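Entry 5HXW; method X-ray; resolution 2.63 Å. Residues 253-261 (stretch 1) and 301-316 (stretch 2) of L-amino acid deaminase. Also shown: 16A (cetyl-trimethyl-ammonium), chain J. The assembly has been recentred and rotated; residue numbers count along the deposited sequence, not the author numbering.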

ATOM      1  N   ASP A 253      11.618  -0.959 -18.317  1.00 75.36           N
ATOM      2  CA  ASP A 253      10.769  -2.081 -17.920  1.00 74.30           C
ATOM      3  C   ASP A 253      10.594  -2.171 -16.401  1.00 72.34           C
ATOM      4  O   ASP A 253      11.560  -2.422 -15.670  1.00 73.46           O
ATOM      5  CB  ASP A 253      11.347  -3.390 -18.478  1.00 76.61           C
ATOM      6  CG  ASP A 253      10.430  -4.582 -18.259  1.00 77.05           C
ATOM      7  OD1 ASP A 253       9.308  -4.587 -18.813  1.00 76.33           O
ATOM      8  OD2 ASP A 253      10.839  -5.518 -17.535  1.00 78.04           O
ATOM      9  N   VAL A 254       9.362  -1.958 -15.937  1.00 69.58           N
ATOM     10  CA  VAL A 254       9.001  -2.171 -14.531  1.00 67.25           C
ATOM     11  C   VAL A 254       8.098  -3.404 -14.473  1.00 65.92           C
ATOM     12  O   VAL A 254       6.978  -3.360 -14.985  1.00 65.83           O
ATOM     13  CB  VAL A 254       8.289  -0.941 -13.907  1.00 66.38           C
ATOM     14  CG1 VAL A 254       7.881  -1.217 -12.462  1.00 65.43           C
ATOM     15  CG2 VAL A 254       9.188   0.283 -13.953  1.00 66.73           C
ATOM     16  N   PRO A 255       8.574  -4.508 -13.856  1.00 65.35           N
ATOM     17  CA  PRO A 255       7.772  -5.729 -13.899  1.00 64.80           C
ATOM     18  C   PRO A 255       6.732  -5.836 -12.778  1.00 63.99           C
ATOM     19  O   PRO A 255       7.053  -6.262 -11.661  1.00 64.00           O
ATOM     20  CB  PRO A 255       8.819  -6.849 -13.790  1.00 65.54           C
ATOM     21  CG  PRO A 255      10.112  -6.187 -13.427  1.00 66.36           C
ATOM     22  CD  PRO A 255       9.849  -4.737 -13.156  1.00 66.07           C
ATOM     23  N   THR A 256       5.497  -5.444 -13.084  1.00 63.29           N
ATOM     24  CA  THR A 256       4.374  -5.585 -12.152  1.00 62.33           C
ATOM     25  C   THR A 256       3.183  -6.228 -12.848  1.00 62.75           C
ATOM     26  O   THR A 256       2.985  -6.055 -14.054  1.00 63.69           O
ATOM     27  CB  THR A 256       3.910  -4.232 -11.561  1.00 61.30           C
ATOM     28  OG1 THR A 256       3.411  -3.387 -12.607  1.00 61.37           O
ATOM     29  CG2 THR A 256       5.035  -3.520 -10.820  1.00 61.69           C
ATOM     30  N   LEU A 257       2.397  -6.973 -12.078  1.00 62.22           N
ATOM     31  CA  LEU A 257       1.130  -7.503 -12.559  1.00 62.01           C
ATOM     32  C   LEU A 257      -0.004  -7.044 -11.649  1.00 61.37           C
ATOM     33  O   LEU A 257       0.199  -6.927 -10.437  1.00 60.39           O
ATOM     34  CB  LEU A 257       1.170  -9.036 -12.664  1.00 62.24           C
ATOM     35  CG  LEU A 257       1.995  -9.659 -13.801  1.00 62.88           C
ATOM     36  CD1 LEU A 257       1.829 -11.170 -13.809  1.00 62.73           C
ATOM     37  CD2 LEU A 257       1.611  -9.092 -15.162  1.00 62.99           C
ATOM     38  N   PRO A 258      -1.195  -6.766 -12.230  1.00 61.54           N
ATOM     39  CA  PRO A 258      -2.342  -6.356 -11.418  1.00 61.06           C
ATOM     40  C   PRO A 258      -2.869  -7.460 -10.496  1.00 61.18           C
ATOM     41  O   PRO A 258      -2.816  -8.643 -10.836  1.00 61.16           O
ATOM     42  CB  PRO A 258      -3.399  -5.980 -12.461  1.00 61.16           C
ATOM     43  CG  PRO A 258      -3.022  -6.752 -13.674  1.00 62.09           C
ATOM     44  CD  PRO A 258      -1.524  -6.750 -13.667  1.00 62.10           C
ATOM     45  N   ALA A 259      -3.351  -7.045  -9.329  1.00 61.65           N
ATOM     46  CA  ALA A 259      -4.029  -7.920  -8.379  1.00 62.13           C
ATOM     47  C   ALA A 259      -5.233  -7.182  -7.802  1.00 62.68           C
ATOM     48  O   ALA A 259      -5.199  -5.960  -7.639  1.00 63.51           O
ATOM     49  CB  ALA A 259      -3.077  -8.340  -7.275  1.00 61.75           C
ATOM     50  N   TYR A 260      -6.293  -7.922  -7.502  1.00 63.31           N
ATOM     51  CA  TYR A 260      -7.516  -7.345  -6.954  1.00 64.30           C
ATOM     52  C   TYR A 260      -7.981  -8.071  -5.700  1.00 64.74           C
ATOM     53  O   TYR A 260      -7.843  -9.293  -5.590  1.00 65.61           O
ATOM     54  CB  TYR A 260      -8.627  -7.347  -8.007  1.00 66.06           C
ATOM     55  CG  TYR A 260      -8.491  -6.241  -9.018  1.00 67.61           C
ATOM     56  CD1 TYR A 260      -7.739  -6.418 -10.187  1.00 68.74           C
ATOM     57  CD2 TYR A 260      -9.105  -5.002  -8.808  1.00 68.77           C
ATOM     58  CE1 TYR A 260      -7.604  -5.393 -11.117  1.00 69.08           C
ATOM     59  CE2 TYR A 260      -8.982  -3.975  -9.736  1.00 68.66           C
ATOM     60  CZ  TYR A 260      -8.230  -4.173 -10.883  1.00 68.98           C
ATOM     61  OH  TYR A 260      -8.108  -3.157 -11.799  1.00 71.01           O
ATOM     62  N   GLN A 261      -8.525  -7.302  -4.760  1.00 64.32           N
ATOM     63  CA  GLN A 261      -9.120  -7.850  -3.545  1.00 64.68           C
ATOM     64  C   GLN A 261     -10.302  -7.004  -3.092  1.00 64.61           C
ATOM     65  O   GLN A 261     -10.204  -5.776  -2.982  1.00 63.88           O
ATOM     66  CB  GLN A 261      -8.085  -7.964  -2.424  1.00 64.69           C
ATOM     67  CG  GLN A 261      -8.574  -8.750  -1.215  1.00 66.95           C
ATOM     68  CD  GLN A 261      -7.576  -8.777  -0.075  1.00 67.41           C
ATOM     69  OE1 GLN A 261      -6.936  -7.771   0.242  1.00 67.09           O
ATOM     70  NE2 GLN A 261      -7.440  -9.937   0.553  1.00 68.55           N
ATOM     71  N   VAL A 301      -7.363 -11.809  -6.430  1.00 62.50           N
ATOM     72  CA  VAL A 301      -7.695 -12.089  -7.826  1.00 62.46           C
ATOM     73  C   VAL A 301      -6.665 -11.421  -8.740  1.00 61.07           C
ATOM     74  O   VAL A 301      -6.526 -10.198  -8.732  1.00 60.56           O
ATOM     75  CB  VAL A 301      -9.147 -11.645  -8.167  1.00 62.52           C
ATOM     76  CG1 VAL A 301      -9.397 -11.645  -9.668  1.00 62.97           C
ATOM     77  CG2 VAL A 301     -10.160 -12.547  -7.481  1.00 63.15           C
ATOM     78  N   ALA A 302      -5.937 -12.232  -9.507  1.00 60.69           N
ATOM     79  CA  ALA A 302      -5.017 -11.718 -10.523  1.00 60.01           C
ATOM     80  C   ALA A 302      -5.640 -11.817 -11.923  1.00 59.61           C
ATOM     81  O   ALA A 302      -5.767 -12.925 -12.467  1.00 60.02           O
ATOM     82  CB  ALA A 302      -3.671 -12.435 -10.463  1.00 60.60           C
ATOM     83  N   PRO A 303      -6.050 -10.663 -12.502  1.00 58.53           N
ATOM     84  CA  PRO A 303      -6.608 -10.687 -13.859  1.00 58.88           C
ATOM     85  C   PRO A 303      -5.528 -10.907 -14.914  1.00 59.34           C
ATOM     86  O   PRO A 303      -4.389 -10.466 -14.736  1.00 59.07           O
ATOM     87  CB  PRO A 303      -7.238  -9.301 -14.015  1.00 58.25           C
ATOM     88  CG  PRO A 303      -6.484  -8.425 -13.074  1.00 57.77           C
ATOM     89  CD  PRO A 303      -6.023  -9.296 -11.938  1.00 57.34           C
ATOM     90  N   VAL A 304      -5.894 -11.598 -15.990  1.00 60.24           N
ATOM     91  CA  VAL A 304      -5.004 -11.820 -17.127  1.00 61.04           C
ATOM     92  C   VAL A 304      -4.869 -10.509 -17.903  1.00 61.07           C
ATOM     93  O   VAL A 304      -5.869  -9.942 -18.343  1.00 61.29           O
ATOM     94  CB  VAL A 304      -5.523 -12.954 -18.048  1.00 62.18           C
ATOM     95  CG1 VAL A 304      -4.587 -13.180 -19.230  1.00 63.47           C
ATOM     96  CG2 VAL A 304      -5.693 -14.250 -17.269  1.00 62.40           C
ATOM     97  N   VAL A 305      -3.632 -10.027 -18.026  1.00 60.86           N
ATOM     98  CA  VAL A 305      -3.297  -8.879 -18.881  1.00 60.79           C
ATOM     99  C   VAL A 305      -2.320  -9.305 -19.986  1.00 62.10           C
ATOM    100  O   VAL A 305      -1.932 -10.477 -20.047  1.00 62.80           O
ATOM    101  CB  VAL A 305      -2.755  -7.668 -18.071  1.00 60.23           C
ATOM    102  CG1 VAL A 305      -3.873  -7.014 -17.267  1.00 58.54           C
ATOM    103  CG2 VAL A 305      -1.580  -8.061 -17.178  1.00 59.84           C
ATOM    104  N   LYS A 306      -1.936  -8.369 -20.860  1.00 62.44           N
ATOM    105  CA  LYS A 306      -0.991  -8.657 -21.949  1.00 63.80           C
ATOM    106  C   LYS A 306       0.388  -9.041 -21.397  1.00 64.29           C
ATOM    107  O   LYS A 306       1.077  -9.885 -21.969  1.00 65.68           O
ATOM    108  CB  LYS A 306      -0.907  -7.490 -22.955  1.00 64.10           C
ATOM    109  CG  LYS A 306      -0.144  -6.255 -22.486  1.00 63.47           C
ATOM    110  CD  LYS A 306      -0.273  -5.089 -23.450  1.00 63.53           C
ATOM    111  CE  LYS A 306       0.284  -3.828 -22.812  1.00 62.81           C
ATOM    112  NZ  LYS A 306      -0.191  -2.580 -23.466  1.00 63.21           N
ATOM    113  N   GLU A 307       0.744  -8.435 -20.263  1.00 63.55           N
ATOM    114  CA  GLU A 307       2.013  -8.666 -19.574  1.00 63.87           C
ATOM    115  C   GLU A 307       2.141 -10.074 -18.994  1.00 64.21           C
ATOM    116  O   GLU A 307       3.261 -10.554 -18.781  1.00 65.65           O
ATOM    117  CB  GLU A 307       2.209  -7.633 -18.467  1.00 62.89           C
ATOM    118  CG  GLU A 307       2.597  -6.244 -18.951  1.00 63.72           C
ATOM    119  CD  GLU A 307       1.421  -5.329 -19.285  1.00 63.80           C
ATOM    120  OE1 GLU A 307       0.242  -5.715 -19.095  1.00 63.72           O
ATOM    121  OE2 GLU A 307       1.686  -4.194 -19.739  1.00 64.22           O
ATOM    122  N   SER A 308       0.999 -10.726 -18.749  1.00 62.84           N
ATOM    123  CA  SER A 308       0.953 -12.098 -18.228  1.00 62.50           C
ATOM    124  C   SER A 308       1.664 -13.083 -19.149  1.00 64.00           C
ATOM    125  O   SER A 308       2.308 -14.018 -18.681  1.00 64.84           O
ATOM    126  CB  SER A 308      -0.489 -12.560 -18.024  1.00 61.75           C
ATOM    127  OG  SER A 308      -1.268 -11.560 -17.395  1.00 61.21           O
ATOM    128  N   PHE A 309       1.536 -12.864 -20.455  1.00 64.44           N
ATOM    129  CA  PHE A 309       2.140 -13.734 -21.459  1.00 66.02           C
ATOM    130  C   PHE A 309       3.656 -13.534 -21.598  1.00 66.44           C
ATOM    131  O   PHE A 309       4.351 -14.426 -22.083  1.00 67.33           O
ATOM    132  CB  PHE A 309       1.446 -13.546 -22.814  1.00 66.96           C
ATOM    133  CG  PHE A 309      -0.028 -13.854 -22.795  1.00 66.69           C
ATOM    134  CD1 PHE A 309      -0.483 -15.168 -22.923  1.00 67.72           C
ATOM    135  CD2 PHE A 309      -0.968 -12.829 -22.661  1.00 65.67           C
ATOM    136  CE1 PHE A 309      -1.846 -15.455 -22.911  1.00 67.60           C
ATOM    137  CE2 PHE A 309      -2.331 -13.109 -22.647  1.00 65.21           C
ATOM    138  CZ  PHE A 309      -2.771 -14.423 -22.772  1.00 66.35           C
ATOM    139  N   THR A 310       4.150 -12.373 -21.163  1.00 65.29           N
ATOM    140  CA  THR A 310       5.563 -12.006 -21.285  1.00 66.14           C
ATOM    141  C   THR A 310       6.395 -12.484 -20.089  1.00 66.68           C
ATOM    142  O   THR A 310       7.394 -13.186 -20.276  1.00 68.62           O
ATOM    143  CB  THR A 310       5.743 -10.481 -21.497  1.00 65.51           C
ATOM    144  OG1 THR A 310       4.921 -10.044 -22.589  1.00 65.28           O
ATOM    145  CG2 THR A 310       7.202 -10.124 -21.794  1.00 66.14           C
ATOM    146  N   TYR A 311       5.988 -12.096 -18.878  1.00 65.31           N
ATOM    147  CA  TYR A 311       6.749 -12.398 -17.662  1.00 65.37           C
ATOM    148  C   TYR A 311       5.918 -12.954 -16.499  1.00 64.91           C
ATOM    149  O   TYR A 311       6.367 -12.962 -15.349  1.00 65.38           O
ATOM    150  CB  TYR A 311       7.594 -11.187 -17.221  1.00 64.69           C
ATOM    151  CG  TYR A 311       6.819  -9.922 -16.922  1.00 62.77           C
ATOM    152  CD1 TYR A 311       6.245  -9.707 -15.658  1.00 61.15           C
ATOM    153  CD2 TYR A 311       6.677  -8.922 -17.892  1.00 62.44           C
ATOM    154  CE1 TYR A 311       5.538  -8.544 -15.379  1.00 59.53           C
ATOM    155  CE2 TYR A 311       5.975  -7.752 -17.620  1.00 61.03           C
ATOM    156  CZ  TYR A 311       5.409  -7.570 -16.365  1.00 59.80           C
ATOM    157  OH  TYR A 311       4.714  -6.419 -16.087  1.00 58.84           O
ATOM    158  N   GLY A 312       4.718 -13.437 -16.811  1.00 65.02           N
ATOM    159  CA  GLY A 312       3.861 -14.112 -15.838  1.00 64.85           C
ATOM    160  C   GLY A 312       4.402 -15.448 -15.360  1.00 67.04           C
ATOM    161  O   GLY A 312       3.953 -15.961 -14.328  1.00 67.38           O
ATOM    162  N   TYR A 313       5.359 -16.009 -16.106  1.00 69.04           N
ATOM    163  CA  TYR A 313       6.053 -17.246 -15.717  1.00 70.95           C
ATOM    164  C   TYR A 313       6.881 -17.066 -14.440  1.00 71.60           C
ATOM    165  O   TYR A 313       7.053 -18.012 -13.665  1.00 72.52           O
ATOM    166  CB  TYR A 313       6.912 -17.797 -16.869  1.00 72.33           C
ATOM    167  CG  TYR A 313       8.231 -17.077 -17.119  1.00 72.95           C
ATOM    168  CD1 TYR A 313       8.294 -15.959 -17.964  1.00 72.50           C
ATOM    169  CD2 TYR A 313       9.422 -17.527 -16.526  1.00 73.73           C
ATOM    170  CE1 TYR A 313       9.499 -15.303 -18.198  1.00 73.12           C
ATOM    171  CE2 TYR A 313      10.631 -16.877 -16.753  1.00 74.53           C
ATOM    172  CZ  TYR A 313      10.665 -15.767 -17.588  1.00 74.41           C
ATOM    173  OH  TYR A 313      11.863 -15.124 -17.815  1.00 75.40           O
ATOM    174  N   LYS A 314       7.379 -15.844 -14.239  1.00 71.53           N
ATOM    175  CA  LYS A 314       8.148 -15.465 -13.050  1.00 72.67           C
ATOM    176  C   LYS A 314       7.309 -15.462 -11.765  1.00 72.27           C
ATOM    177  O   LYS A 314       7.861 -15.488 -10.663  1.00 72.73           O
ATOM    178  CB  LYS A 314       8.795 -14.091 -13.251  1.00 71.83           C
ATOM    179  CG  LYS A 314       9.905 -14.054 -14.287  1.00 72.92           C
ATOM    180  CD  LYS A 314      10.359 -12.626 -14.527  1.00 72.50           C
ATOM    181  CE  LYS A 314      11.458 -12.560 -15.573  1.00 74.28           C
ATOM    182  NZ  LYS A 314      11.854 -11.151 -15.839  1.00 73.91           N
ATOM    183  N   TYR A 315       5.985 -15.436 -11.924  1.00 72.48           N
ATOM    184  CA  TYR A 315       5.037 -15.392 -10.807  1.00 72.56           C
ATOM    185  C   TYR A 315       4.510 -16.775 -10.416  1.00 75.49           C
ATOM    186  O   TYR A 315       3.681 -16.891  -9.510  1.00 75.59           O
ATOM    187  CB  TYR A 315       3.857 -14.473 -11.150  1.00 69.59           C
ATOM    188  CG  TYR A 315       4.187 -12.999 -11.195  1.00 67.45           C
ATOM    189  CD1 TYR A 315       4.884 -12.446 -12.278  1.00 67.54           C
ATOM    190  CD2 TYR A 315       3.779 -12.146 -10.169  1.00 65.91           C
ATOM    191  CE1 TYR A 315       5.179 -11.091 -12.324  1.00 66.63           C
ATOM    192  CE2 TYR A 315       4.068 -10.785 -10.208  1.00 65.12           C
ATOM    193  CZ  TYR A 315       4.767 -10.264 -11.287  1.00 65.50           C
ATOM    194  OH  TYR A 315       5.056  -8.919 -11.338  1.00 65.20           O
ATOM    195  N   LEU A 316       4.992 -17.812 -11.103  1.00 79.89           N
ATOM    196  CA  LEU A 316       4.557 -19.197 -10.864  1.00 83.56           C
ATOM    197  C   LEU A 316       4.913 -19.804  -9.488  1.00 87.44           C
ATOM    198  O   LEU A 316       4.102 -20.570  -8.951  1.00 88.14           O
ATOM    199  CB  LEU A 316       4.989 -20.128 -12.009  1.00 84.47           C
ATOM    200  CG  LEU A 316       4.266 -20.022 -13.359  1.00 84.22           C
ATOM    201  CD1 LEU A 316       5.066 -20.727 -14.446  1.00 85.83           C
ATOM    202  CD2 LEU A 316       2.847 -20.576 -13.299  1.00 83.64           C
TER
HETATM  203  C1  16A J 504       0.624 -17.455 -14.890  1.00 71.89           C
HETATM  204  C2  16A J 504       0.318 -16.022 -14.513  1.00 71.35           C
HETATM  205  C3  16A J 504       0.603 -15.777 -13.035  1.00 71.04           C
HETATM  206  C4  16A J 504       0.124 -14.393 -12.614  1.00 71.12           C
HETATM  207  C5  16A J 504      -0.118 -14.329 -11.112  1.00 70.98           C
HETATM  208  C6  16A J 504       0.178 -12.933 -10.581  1.00 72.03           C
HETATM  209  C7  16A J 504       0.173 -12.911  -9.058  1.00 72.72           C
HETATM  210  C8  16A J 504      -0.291 -11.556  -8.541  1.00 73.26           C
HETATM  211  C9  16A J 504       0.432 -11.201  -7.249  1.00 77.17           C
HETATM  212  C10 16A J 504      -0.536 -11.155  -6.071  1.00 79.77           C
HETATM  213  C11 16A J 504       0.099 -11.718  -4.805  1.00 81.98           C
HETATM  214  C12 16A J 504       0.481 -10.599  -3.841  1.00 85.58           C
HETATM  215  C13 16A J 504      -0.253 -10.730  -2.512  1.00 87.78           C
HETATM  216  C14 16A J 504      -0.141  -9.441  -1.705  1.00 89.21           C
HETATM  217  C15 16A J 504      -1.465  -9.094  -1.031  1.00 89.62           C
HETATM  218  C16 16A J 504      -1.223  -8.384   0.309  1.00 89.70           C
HETATM  219  N1  16A J 504      -2.250  -7.407   0.754  1.00 89.70           N
HETATM  220  C17 16A J 504      -1.879  -6.955   2.100  1.00 90.38           C
HETATM  221  C18 16A J 504      -2.296  -6.209  -0.095  1.00 89.57           C
HETATM  222  C19 16A J 504      -3.596  -7.997   0.849  1.00 88.61           C
HETATM  223  O   HOH W   1      -2.015 -10.131 -13.158  1.00 53.65           O

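Two kinds of contact join these stretches: a short antiparallel pairing at one end and a packed cluster around Leu-257 at the other, together burying 657 Å² summed over both sides. The pairing is a single bridge. Tyr-260 N donates to Val-301 O at 2.6 Å, with an N-H...O angle of 147°, and Val-301 N donates to Tyr-260 O at 2.7 Å and 170°. The same carbonyl lies 3.4 Å from Ala-259 CA (Ala-259 CA to Val-301 O, 132° at the hydrogen), a CA-H...O contact. Beyond the bridge a water takes over, donating to Pro-258 O and to Pro-303 O, each 2.9 Å from the water oxygen. Neither proline has an amide hydrogen to offer, so the water supplies the donors.

Proline side chains fill the space beside this seam. Both rings are C-gamma endo, and Pro-258 CG lies 3.9 Å from Pro-303 CG and 3.7 Å from Val-305 CG1. Tyr-260, with chi1 -78° (m) and chi2 89°, reaches Pro-303 from its ring edge, Tyr-260 CD1 to Pro-303 CG being 3.7 Å.

Leu-257 is the centre of the second cluster, with 121 Å² covered by stretch 2. Its CA-to-CB bond points toward that stretch, and the m, t rotamer (-73°, -176°) places its two methyls among different neighbours. Leu-257 CD2 sits 3.9 Å from Val-305 CG2, 3.7 Å from Glu-307 CB and 4.0 Å from Tyr-311 CE1. Leu-257 CD1 lies over the face of Tyr-315, 3.7 Å from the ring centroid and 15° off the normal, a CH-pi contact. A branched aliphatic end suits a site with carbon on several sides. Leu-257 CD1 is also 4.1 Å from Gly-312 CA; there the lack of a side chain has a local basis, since an ideal CB would stand 2.3 Å from Ser-308 O.

Tyr-311 combines apolar packing with a polar tip. The Tyr-311 CA-to-CB bond points toward stretch 1, and at chi1 59° (p) and chi2 85° the ring reaches it, where Pro-255 CB lies over one face (Pro-255 CB to Tyr-311 CE1, 4.0 Å) and the hydroxyl donates to Thr-256 O, with Tyr-311 OH to Thr-256 O at 2.7 Å. The acceptor lies near the ring plane, as expected for a phenol proton. Tyr-315 adopts m instead (chi1 -71°, chi2 76°), bringing its OH to 3.5 Å from Thr-256 CA while its ring receives Leu-257.

The approach to the helix is braced within stretch 2. A type I turn runs from Val-305 to Ser-308, and Ser-308, at chi1 -45° (m), turns OG back to accept from Val-305 N, the N-to-OG distance being 2.9 Å at 152°. Val-305, at chi1 -71° (m), packs against both Pro-258 and Leu-257, with Val-305 CG1 3.7 Å from Pro-258 CG and Val-305 CG2 3.9 Å from Leu-257 CD2.

The cetyl chain of the bound detergent adds apolar surface alongside both segments: its C4 is 3.8 Å from Leu-257 CD1, its C6 3.7 Å from Tyr-315 CD2 and 3.9 Å from Ala-302 CB, and its C10 4.0 Å from Ala-259 CB.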